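Local coordinates for putative glyoxalase superfamily protein (Ralstonia eutropha, PDB 3IUZ) that probably acts as an iron(II)-dependent dioxygenase of the 2-oxoadipate dioxygenase/decarboxylase family, within the glyoxalase superfamily, at residues R113-Y118 and S129-D134; R108-R113 and W180-D185. One frame throughout, in Å; residues are numbered along the deposited sequence. Where two conformers were deposited one is given.

Interaction 1 (R113-Y118 and S129-D134); sequences RLNGNY and SYAHAD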
ATOM      1  N   ARG A 113      10.917   0.845 -10.495  1.00 16.01           N
ATOM      2  CA  ARG A 113      10.833   1.665 -11.677  1.00 16.30           C
ATOM      3  C   ARG A 113       9.391   1.805 -12.060  1.00 16.37           C
ATOM      4  O   ARG A 113       8.605   0.883 -11.887  1.00 14.97           O
ATOM      5  CB  ARG A 113      11.521   0.987 -12.850  1.00 18.33           C
ATOM      6  CG  ARG A 113      13.000   0.817 -12.648  1.00 24.73           C
ATOM      7  CD  ARG A 113      13.580   0.016 -13.807  1.00 33.45           C
ATOM      8  NE  ARG A 113      15.021  -0.113 -13.656  1.00 39.88           N
ATOM      9  CZ  ARG A 113      15.752  -1.100 -14.181  1.00 45.13           C
ATOM     10  NH1 ARG A 113      15.174  -2.080 -14.879  1.00 45.70           N
ATOM     11  NH2 ARG A 113      17.077  -1.120 -13.992  1.00 47.00           N
ATOM     12  N   LEU A 114       9.044   2.952 -12.619  1.00 15.57           N
ATOM     13  CA  LEU A 114       7.726   3.172 -13.189  1.00 15.57           C
ATOM     14  C   LEU A 114       7.422   2.071 -14.176  1.00 16.04           C
ATOM     15  O   LEU A 114       8.233   1.769 -15.056  1.00 15.48           O
ATOM     16  CB  LEU A 114       7.676   4.538 -13.887  1.00 15.51           C
ATOM     17  CG  LEU A 114       6.356   4.921 -14.527  1.00 15.87           C
ATOM     18  CD1 LEU A 114       5.285   5.158 -13.451  1.00 14.36           C
ATOM     19  CD2 LEU A 114       6.627   6.136 -15.442  1.00 16.12           C
ATOM     20  N   ASN A 115       6.272   1.441 -14.021  1.00 16.51           N
ATOM     21  CA  ASN A 115       5.886   0.377 -14.937  1.00 19.01           C
ATOM     22  C   ASN A 115       4.596   0.650 -15.732  1.00 20.49           C
ATOM     23  O   ASN A 115       4.243  -0.146 -16.569  1.00 22.26           O
ATOM     24  CB  ASN A 115       5.765  -0.927 -14.158  1.00 18.56           C
ATOM     25  CG  ASN A 115       5.837  -2.155 -15.033  1.00 21.79           C
ATOM     26  OD1 ASN A 115       6.725  -2.269 -15.851  1.00 23.86           O
ATOM     27  ND2 ASN A 115       4.927  -3.112 -14.813  1.00 22.40           N
ATOM     28  N   GLY A 116       3.890   1.739 -15.456  1.00 21.03           N
ATOM     29  CA  GLY A 116       2.616   1.988 -16.126  1.00 20.68           C
ATOM     30  C   GLY A 116       2.006   3.296 -15.646  1.00 20.83           C
ATOM     31  O   GLY A 116       2.180   3.677 -14.485  1.00 17.77           O
ATOM     32  N   ASN A 117       1.323   3.953 -16.573  1.00 20.30           N
ATOM     33  CA  ASN A 117       0.650   5.207 -16.316  0.50 21.30           C
ATOM     34  C   ASN A 117      -0.825   5.012 -16.602  1.00 21.67           C
ATOM     35  O   ASN A 117      -1.203   4.596 -17.706  1.00 20.60           O
ATOM     36  CB  ASN A 117       1.208   6.308 -17.210  0.50 21.86           C
ATOM     37  CG  ASN A 117       0.574   7.658 -16.931  0.50 23.17           C
ATOM     38  OD1 ASN A 117       0.736   8.219 -15.853  0.50 23.82           O
ATOM     39  ND2 ASN A 117      -0.156   8.176 -17.904  0.50 22.68           N
ATOM     40  N   TYR A 118      -1.654   5.271 -15.595  1.00 21.08           N
ATOM     41  CA  TYR A 118      -3.080   5.006 -15.693  1.00 21.33           C
ATOM     42  C   TYR A 118      -3.912   6.204 -15.261  1.00 22.18           C
ATOM     43  O   TYR A 118      -4.191   6.348 -14.085  1.00 22.28           O
ATOM     44  CB  TYR A 118      -3.427   3.830 -14.793  1.00 22.03           C
ATOM     45  CG  TYR A 118      -2.610   2.626 -15.130  1.00 21.22           C
ATOM     46  CD1 TYR A 118      -2.930   1.846 -16.230  1.00 25.01           C
ATOM     47  CD2 TYR A 118      -1.457   2.313 -14.403  1.00 21.76           C
ATOM     48  CE1 TYR A 118      -2.149   0.761 -16.577  1.00 23.60           C
ATOM     49  CE2 TYR A 118      -0.676   1.228 -14.728  1.00 20.60           C
ATOM     50  CZ  TYR A 118      -1.038   0.445 -15.815  1.00 21.91           C
ATOM     51  OH  TYR A 118      -0.279  -0.641 -16.148  1.00 22.29           O
ATOM     52  N   SER A 129       1.945   2.606 -11.738  1.00 14.79           N
ATOM     53  CA  SER A 129       2.464   1.399 -11.114  1.00 14.71           C
ATOM     54  C   SER A 129       3.988   1.395 -11.122  1.00 14.68           C
ATOM     55  O   SER A 129       4.622   1.950 -12.047  1.00 14.97           O
ATOM     56  CB  SER A 129       1.925   0.172 -11.822  1.00 14.68           C
ATOM     57  OG  SER A 129       2.422   0.142 -13.160  1.00 15.32           O
ATOM     58  N   TYR A 130       4.539   0.803 -10.070  1.00 13.74           N
ATOM     59  CA  TYR A 130       5.991   0.656  -9.817  1.00 13.33           C
ATOM     60  C   TYR A 130       6.316  -0.816  -9.615  1.00 14.25           C
ATOM     61  O   TYR A 130       5.770  -1.482  -8.721  1.00 15.27           O
ATOM     62  CB  TYR A 130       6.402   1.490  -8.567  1.00 13.81           C
ATOM     63  CG  TYR A 130       6.330   2.929  -8.921  1.00 13.15           C
ATOM     64  CD1 TYR A 130       7.370   3.520  -9.620  1.00 14.57           C
ATOM     65  CD2 TYR A 130       5.127   3.648  -8.770  1.00 12.03           C
ATOM     66  CE1 TYR A 130       7.301   4.859 -10.042  1.00 15.59           C
ATOM     67  CE2 TYR A 130       5.019   4.955  -9.194  1.00 12.41           C
ATOM     68  CZ  TYR A 130       6.108   5.567  -9.834  1.00 14.43           C
ATOM     69  OH  TYR A 130       5.981   6.846 -10.289  1.00 16.22           O
ATOM     70  N   ALA A 131       7.236  -1.327 -10.435  1.00 14.01           N
ATOM     71  CA  ALA A 131       7.686  -2.714 -10.331  1.00 14.03           C
ATOM     72  C   ALA A 131       9.142  -2.745  -9.997  1.00 13.80           C
ATOM     73  O   ALA A 131       9.923  -1.911 -10.466  1.00 14.01           O
ATOM     74  CB  ALA A 131       7.458  -3.495 -11.670  1.00 12.24           C
ATOM     75  N   HIS A 132       9.517  -3.766  -9.259  1.00 14.52           N
ATOM     76  CA  HIS A 132      10.892  -3.894  -8.812  1.00 14.43           C
ATOM     77  C   HIS A 132      11.813  -4.423  -9.899  1.00 14.82           C
ATOM     78  O   HIS A 132      11.573  -5.497 -10.483  1.00 15.31           O
ATOM     79  CB  HIS A 132      10.986  -4.737  -7.550  1.00 14.06           C
ATOM     80  CG  HIS A 132      12.227  -4.460  -6.789  1.00 13.40           C
ATOM     81  ND1 HIS A 132      13.434  -5.024  -7.139  1.00 11.96           N
ATOM     82  CD2 HIS A 132      12.481  -3.625  -5.745  1.00 16.15           C
ATOM     83  CE1 HIS A 132      14.383  -4.551  -6.344  1.00 15.14           C
ATOM     84  NE2 HIS A 132      13.828  -3.726  -5.462  1.00 11.46           N
ATOM     85  N   ALA A 133      12.895  -3.692 -10.143  1.00 15.21           N
ATOM     86  CA  ALA A 133      13.816  -4.023 -11.254  1.00 15.48           C
ATOM     87  C   ALA A 133      14.445  -5.401 -11.077  1.00 16.01           C
ATOM     88  O   ALA A 133      14.837  -5.991 -12.045  1.00 17.46           O
ATOM     89  CB  ALA A 133      14.927  -2.948 -11.394  1.00 13.67           C
ATOM     90  N   ASP A 134      14.562  -5.908  -9.855  1.00 16.12           N
ATOM     91  CA  ASP A 134      15.282  -7.163  -9.635  1.00 16.39           C
ATOM     92  C   ASP A 134      14.385  -8.393  -9.705  1.00 17.40           C
ATOM     93  O   ASP A 134      14.888  -9.506  -9.793  1.00 18.44           O
ATOM     94  CB  ASP A 134      16.056  -7.189  -8.303  1.00 16.13           C
ATOM     95  CG  ASP A 134      17.106  -6.103  -8.188  1.00 17.71           C
ATOM     96  OD1 ASP A 134      17.652  -5.636  -9.222  1.00 15.89           O
ATOM     97  OD2 ASP A 134      17.410  -5.717  -7.027  1.00 18.08           O
TER
HETATM   98  O   HOH W   1       2.243  -2.209 -14.155  1.00 28.65           O
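A classic beta bulge shapes this antiparallel hairpin, with Asn115 and Gly116 on one strand both facing Ser129 on the other. The short strand axes meet at 137°, well away from straight antiparallel. Before the bulge, Arg113 and Ala131 form a hydrogen-bonded pair: Arg113 N reaches Ala131 O at 2.9 Å, and Ala131 N returns to Arg113 O. At the bulge, Asn115 N gives a nearly straight bond to Ser129 O (2.6 Å, 174° at the hydrogen). Gly116 N adds a weak, bent bond to the same oxygen at 3.5 Å. Ser129 N closes the pair on Gly116 O at 3.0 Å.

Leu114 and Tyr130 form the non-hydrogen-bonded pair, and their side chains share a face of the sheet. The Tyr130 ring lies obliquely beside the backbone of Arg113 and Leu114. Leu114 CD1 packs on Tyr130 CZ at 3.7 Å, while the Tyr130 hydroxyl bonds to Glu100. Ala131 CB rests against CB and CG of Asn115. Farther along, the methyl of Ala133 sits over the centre of one face of the Arg113 guanidinium, with CB 3.4 Å from CZ. The NE of that arginine bonds to a hexaethylene glycol, probably from the crystallisation liquor.

Ser129 OG stands between its own backbone N and carbonyl carbon (chi1 65°). There it meets the edge of the Tyr118 ring, in the ring plane near CE2. A water accepts from Ser129 OG at 2.6 Å and from Asn115 ND2 at 2.9 Å, linking the two side chains. The bulge therefore brings two backbone N-H groups onto one carbonyl oxygen, one strongly and one weakly. Ser129 OG lies close to Gly116 N, but at a poor angle for a bond, and donates to the water instead.

Interaction 2 (R108-R113 and W180-D185); sequences RPLGYR and WQLDRD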
ATOM      1  N   ARG A 108      12.138   4.447  -5.530  1.00 13.45           N
ATOM      2  CA  ARG A 108      13.176   4.475  -6.569  1.00 13.87           C
ATOM      3  C   ARG A 108      14.496   3.962  -5.988  1.00 14.39           C
ATOM      4  O   ARG A 108      15.034   3.018  -6.512  1.00 15.37           O
ATOM      5  CB  ARG A 108      13.289   5.859  -7.196  1.00 14.50           C
ATOM      6  CG  ARG A 108      12.078   6.236  -8.016  1.00 15.97           C
ATOM      7  CD  ARG A 108      11.971   5.530  -9.353  1.00 14.59           C
ATOM      8  NE  ARG A 108      12.922   6.087 -10.287  1.00 17.71           N
ATOM      9  CZ  ARG A 108      13.855   5.435 -10.956  1.00 18.01           C
ATOM     10  NH1 ARG A 108      14.012   4.121 -10.850  1.00 17.40           N
ATOM     11  NH2 ARG A 108      14.682   6.132 -11.739  1.00 22.10           N
ATOM     12  N   PRO A 109      14.972   4.510  -4.862  1.00 14.74           N
ATOM     13  CA  PRO A 109      16.216   3.947  -4.321  1.00 14.28           C
ATOM     14  C   PRO A 109      16.078   2.500  -3.778  1.00 13.33           C
ATOM     15  O   PRO A 109      17.057   1.763  -3.693  1.00 13.18           O
ATOM     16  CB  PRO A 109      16.575   4.930  -3.209  1.00 14.02           C
ATOM     17  CG  PRO A 109      15.262   5.636  -2.888  1.00 15.87           C
ATOM     18  CD  PRO A 109      14.591   5.760  -4.165  1.00 15.04           C
ATOM     19  N   LEU A 110      14.877   2.070  -3.407  1.00 13.63           N
ATOM     20  CA  LEU A 110      14.631   0.649  -3.110  1.00 13.87           C
ATOM     21  C   LEU A 110      14.791  -0.291  -4.312  1.00 15.48           C
ATOM     22  O   LEU A 110      14.928  -1.491  -4.119  1.00 14.60           O
ATOM     23  CB  LEU A 110      13.257   0.416  -2.547  1.00 14.45           C
ATOM     24  CG  LEU A 110      13.051   0.846  -1.085  1.00 14.68           C
ATOM     25  CD1 LEU A 110      11.527   0.702  -0.694  1.00 11.32           C
ATOM     26  CD2 LEU A 110      13.976   0.133  -0.056  1.00 14.14           C
ATOM     27  N   GLY A 111      14.744   0.259  -5.528  1.00 15.23           N
ATOM     28  CA  GLY A 111      14.923  -0.533  -6.734  1.00 14.93           C
ATOM     29  C   GLY A 111      13.702  -0.595  -7.649  1.00 13.94           C
ATOM     30  O   GLY A 111      13.711  -1.335  -8.607  1.00 14.36           O
ATOM     31  N   TYR A 112      12.629   0.140  -7.341  1.00 13.85           N
ATOM     32  CA  TYR A 112      11.458   0.180  -8.218  1.00 14.16           C
ATOM     33  C   TYR A 112      11.654   1.145  -9.414  1.00 15.14           C
ATOM     34  O   TYR A 112      12.386   2.134  -9.338  1.00 14.71           O
ATOM     35  CB  TYR A 112      10.178   0.584  -7.455  1.00 13.74           C
ATOM     36  CG  TYR A 112       9.742  -0.462  -6.460  1.00 14.06           C
ATOM     37  CD1 TYR A 112      10.273  -0.480  -5.178  1.00 16.17           C
ATOM     38  CD2 TYR A 112       8.782  -1.429  -6.798  1.00 13.22           C
ATOM     39  CE1 TYR A 112       9.867  -1.435  -4.249  1.00 15.74           C
ATOM     40  CE2 TYR A 112       8.406  -2.398  -5.902  1.00 16.87           C
ATOM     41  CZ  TYR A 112       8.940  -2.392  -4.627  1.00 17.20           C
ATOM     42  OH  TYR A 112       8.567  -3.347  -3.716  1.00 19.55           O
ATOM     43  N   ARG A 113      10.917   0.845 -10.495  1.00 16.01           N
ATOM     44  CA  ARG A 113      10.833   1.665 -11.677  1.00 16.30           C
ATOM     45  C   ARG A 113       9.391   1.805 -12.060  1.00 16.37           C
ATOM     46  O   ARG A 113       8.605   0.883 -11.887  1.00 14.97           O
ATOM     47  CB  ARG A 113      11.521   0.987 -12.850  1.00 18.33           C
ATOM     48  CG  ARG A 113      13.000   0.817 -12.648  1.00 24.73           C
ATOM     49  CD  ARG A 113      13.580   0.016 -13.807  1.00 33.45           C
ATOM     50  NE  ARG A 113      15.021  -0.113 -13.656  1.00 39.88           N
ATOM     51  CZ  ARG A 113      15.752  -1.100 -14.181  1.00 45.13           C
ATOM     52  NH1 ARG A 113      15.174  -2.080 -14.879  1.00 45.70           N
ATOM     53  NH2 ARG A 113      17.077  -1.120 -13.992  1.00 47.00           N
ATOM     54  N   TRP A 180      19.808   5.798   0.533  1.00 12.92           N
ATOM     55  CA  TRP A 180      20.793   6.164  -0.465  1.00 12.95           C
ATOM     56  C   TRP A 180      22.107   5.379  -0.371  1.00 13.65           C
ATOM     57  O   TRP A 180      22.755   5.195  -1.413  1.00 14.66           O
ATOM     58  CB  TRP A 180      20.932   7.705  -0.497  1.00 13.55           C
ATOM     59  CG  TRP A 180      19.655   8.228  -1.020  1.00 12.12           C
ATOM     60  CD1 TRP A 180      18.588   8.731  -0.310  1.00 16.40           C
ATOM     61  CD2 TRP A 180      19.197   8.098  -2.371  1.00 14.65           C
ATOM     62  NE1 TRP A 180      17.548   8.977  -1.153  1.00 13.72           N
ATOM     63  CE2 TRP A 180      17.889   8.594  -2.418  1.00 12.15           C
ATOM     64  CE3 TRP A 180      19.777   7.610  -3.547  1.00 12.87           C
ATOM     65  CZ2 TRP A 180      17.139   8.617  -3.604  1.00 15.14           C
ATOM     66  CZ3 TRP A 180      19.026   7.627  -4.719  1.00 15.46           C
ATOM     67  CH2 TRP A 180      17.728   8.179  -4.733  1.00 12.81           C
ATOM     68  N   GLN A 181      22.479   4.869   0.817  1.00 12.87           N
ATOM     69  CA  GLN A 181      23.544   3.855   0.930  1.00 13.89           C
ATOM     70  C   GLN A 181      23.137   2.588   0.158  1.00 14.10           C
ATOM     71  O   GLN A 181      23.956   1.976  -0.539  1.00 14.70           O
ATOM     72  CB  GLN A 181      23.832   3.481   2.405  1.00 13.27           C
ATOM     73  CG  GLN A 181      24.504   4.697   3.127  1.00 17.63           C
ATOM     74  CD  GLN A 181      24.848   4.443   4.559  1.00 18.18           C
ATOM     75  OE1 GLN A 181      24.718   3.305   5.052  1.00 14.91           O
ATOM     76  NE2 GLN A 181      25.283   5.500   5.243  1.00 20.17           N
ATOM     77  N   LEU A 182      21.870   2.210   0.311  1.00 13.41           N
ATOM     78  CA  LEU A 182      21.317   1.013  -0.306  1.00 13.72           C
ATOM     79  C   LEU A 182      21.333   1.189  -1.814  1.00 12.86           C
ATOM     80  O   LEU A 182      21.740   0.283  -2.511  1.00 13.51           O
ATOM     81  CB  LEU A 182      19.888   0.742   0.172  1.00 13.29           C
ATOM     82  CG  LEU A 182      19.166  -0.477  -0.419  1.00 13.86           C
ATOM     83  CD1 LEU A 182      19.933  -1.779  -0.187  1.00  8.89           C
ATOM     84  CD2 LEU A 182      17.732  -0.569   0.149  1.00 14.07           C
ATOM     85  N   ASP A 183      20.878   2.345  -2.278  1.00 12.76           N
ATOM     86  CA  ASP A 183      20.893   2.620  -3.725  1.00 13.78           C
ATOM     87  C   ASP A 183      22.316   2.529  -4.264  1.00 13.64           C
ATOM     88  O   ASP A 183      22.544   1.974  -5.317  1.00 14.88           O
ATOM     89  CB  ASP A 183      20.280   3.982  -4.043  1.00 14.34           C
ATOM     90  CG  ASP A 183      20.537   4.375  -5.476  1.00 14.42           C
ATOM     91  OD1 ASP A 183      19.807   3.887  -6.353  1.00 18.90           O
ATOM     92  OD2 ASP A 183      21.488   5.138  -5.721  1.00 15.12           O
ATOM     93  N   ARG A 184      23.289   3.067  -3.530  1.00 14.33           N
ATOM     94  CA  ARG A 184      24.668   3.020  -3.984  1.00 14.18           C
ATOM     95  C   ARG A 184      25.242   1.603  -4.031  1.00 15.52           C
ATOM     96  O   ARG A 184      25.832   1.205  -5.018  1.00 14.23           O
ATOM     97  CB  ARG A 184      25.550   3.854  -3.089  1.00 14.54           C
ATOM     98  CG  ARG A 184      26.994   3.938  -3.569  1.00 16.53           C
ATOM     99  CD  ARG A 184      27.853   4.660  -2.527  1.00 18.30           C
ATOM    100  NE  ARG A 184      27.888   3.877  -1.301  1.00 15.72           N
ATOM    101  CZ  ARG A 184      27.851   4.358  -0.056  1.00 16.17           C
ATOM    102  NH1 ARG A 184      27.709   5.644   0.190  1.00 15.90           N
ATOM    103  NH2 ARG A 184      27.914   3.507   0.976  1.00 19.17           N
ATOM    104  N   ASP A 185      25.158   0.883  -2.935  1.00 14.66           N
ATOM    105  CA  ASP A 185      25.866  -0.411  -2.843  1.00 15.73           C
ATOM    106  C   ASP A 185      25.026  -1.604  -3.270  1.00 15.50           C
ATOM    107  O   ASP A 185      25.579  -2.689  -3.487  1.00 14.19           O
ATOM    108  CB  ASP A 185      26.326  -0.661  -1.423  1.00 15.65           C
ATOM    109  CG  ASP A 185      27.278   0.404  -0.919  1.00 16.06           C
ATOM    110  OD1 ASP A 185      28.032   0.963  -1.726  1.00 14.35           O
ATOM    111  OD2 ASP A 185      27.327   0.629   0.293  1.00 16.37           O
TER
HETATM  112  O   HOH W   2      18.522   1.217  -5.971  1.00 16.01           O
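Pro109 CB lies over one face of the Trp180 indole, almost above the middle of its six-membered ring. CB is 3.7 Å from the centroid of that ring and only 11° off the normal, which is CH-pi geometry. On the proline side, the Arg108 guanidinium has Tyr112 O at its edge and in its plane; Arg108 NH1 donates to that oxygen at 3.0 Å. The contact packs the C-terminal end of helix 101-110 against helix 173-185. A Schellman motif ends the first helix: Gly111 has a positive phi, and two bonds run back into the last turn. The chain then turns into strand 112-120.

Pro109 is the centre of the packing. The shortest atom-to-atom approach is Pro109 CG to Trp180 CZ2, 3.6 Å. Pro109 CD also comes near CZ2 and CH2 of Trp180, so the proline ring crosses the indole obliquely with three of its carbons in contact. Trp180 CG is beside its own backbone N, anti to the carbonyl carbon (chi1 -68°), and chi2 of 98° then sets the turn of the indole. Trp180 and Asp183, from the same helix, both meet Pro109 CB; Asp183 CB lies 3.9 Å from it.

Next to this group, the side chains of Leu110 and Leu182 cross and meet through their CD2 methyls at 3.8 Å. Leu110 also touches Leu49 of helix 42-60, and Leu182 touches Arg42 and Ile45, so that helix borders the leucine pair.

No direct hydrogen bond joins the two segments. A water instead lies between them, 2.8 Å from Pro109 O and 3.0 Å from Asp183 OD1.

In the fold
Interactions 1 and 2 have centres 14 Å apart and share Arg113, on strand 112-120. Along the chain, helix 101-110 comes first, then the hairpin of strands 112-120 and 125-132, and later helix 173-185. The 129-134 segment of interaction 1 thus falls between the two segments of interaction 2. The contacts also touch directly: His132 NE2 probably bonds to Leu110 O, Ala133 N probably bonds to Gly111 O, and the Tyr112 ring packs on the backbone of Ala131 and His132. Together they tie the open end of the hairpin, whose first strand pairs with 125-132 in the mixed sheet, to helices 101-110 and 173-185.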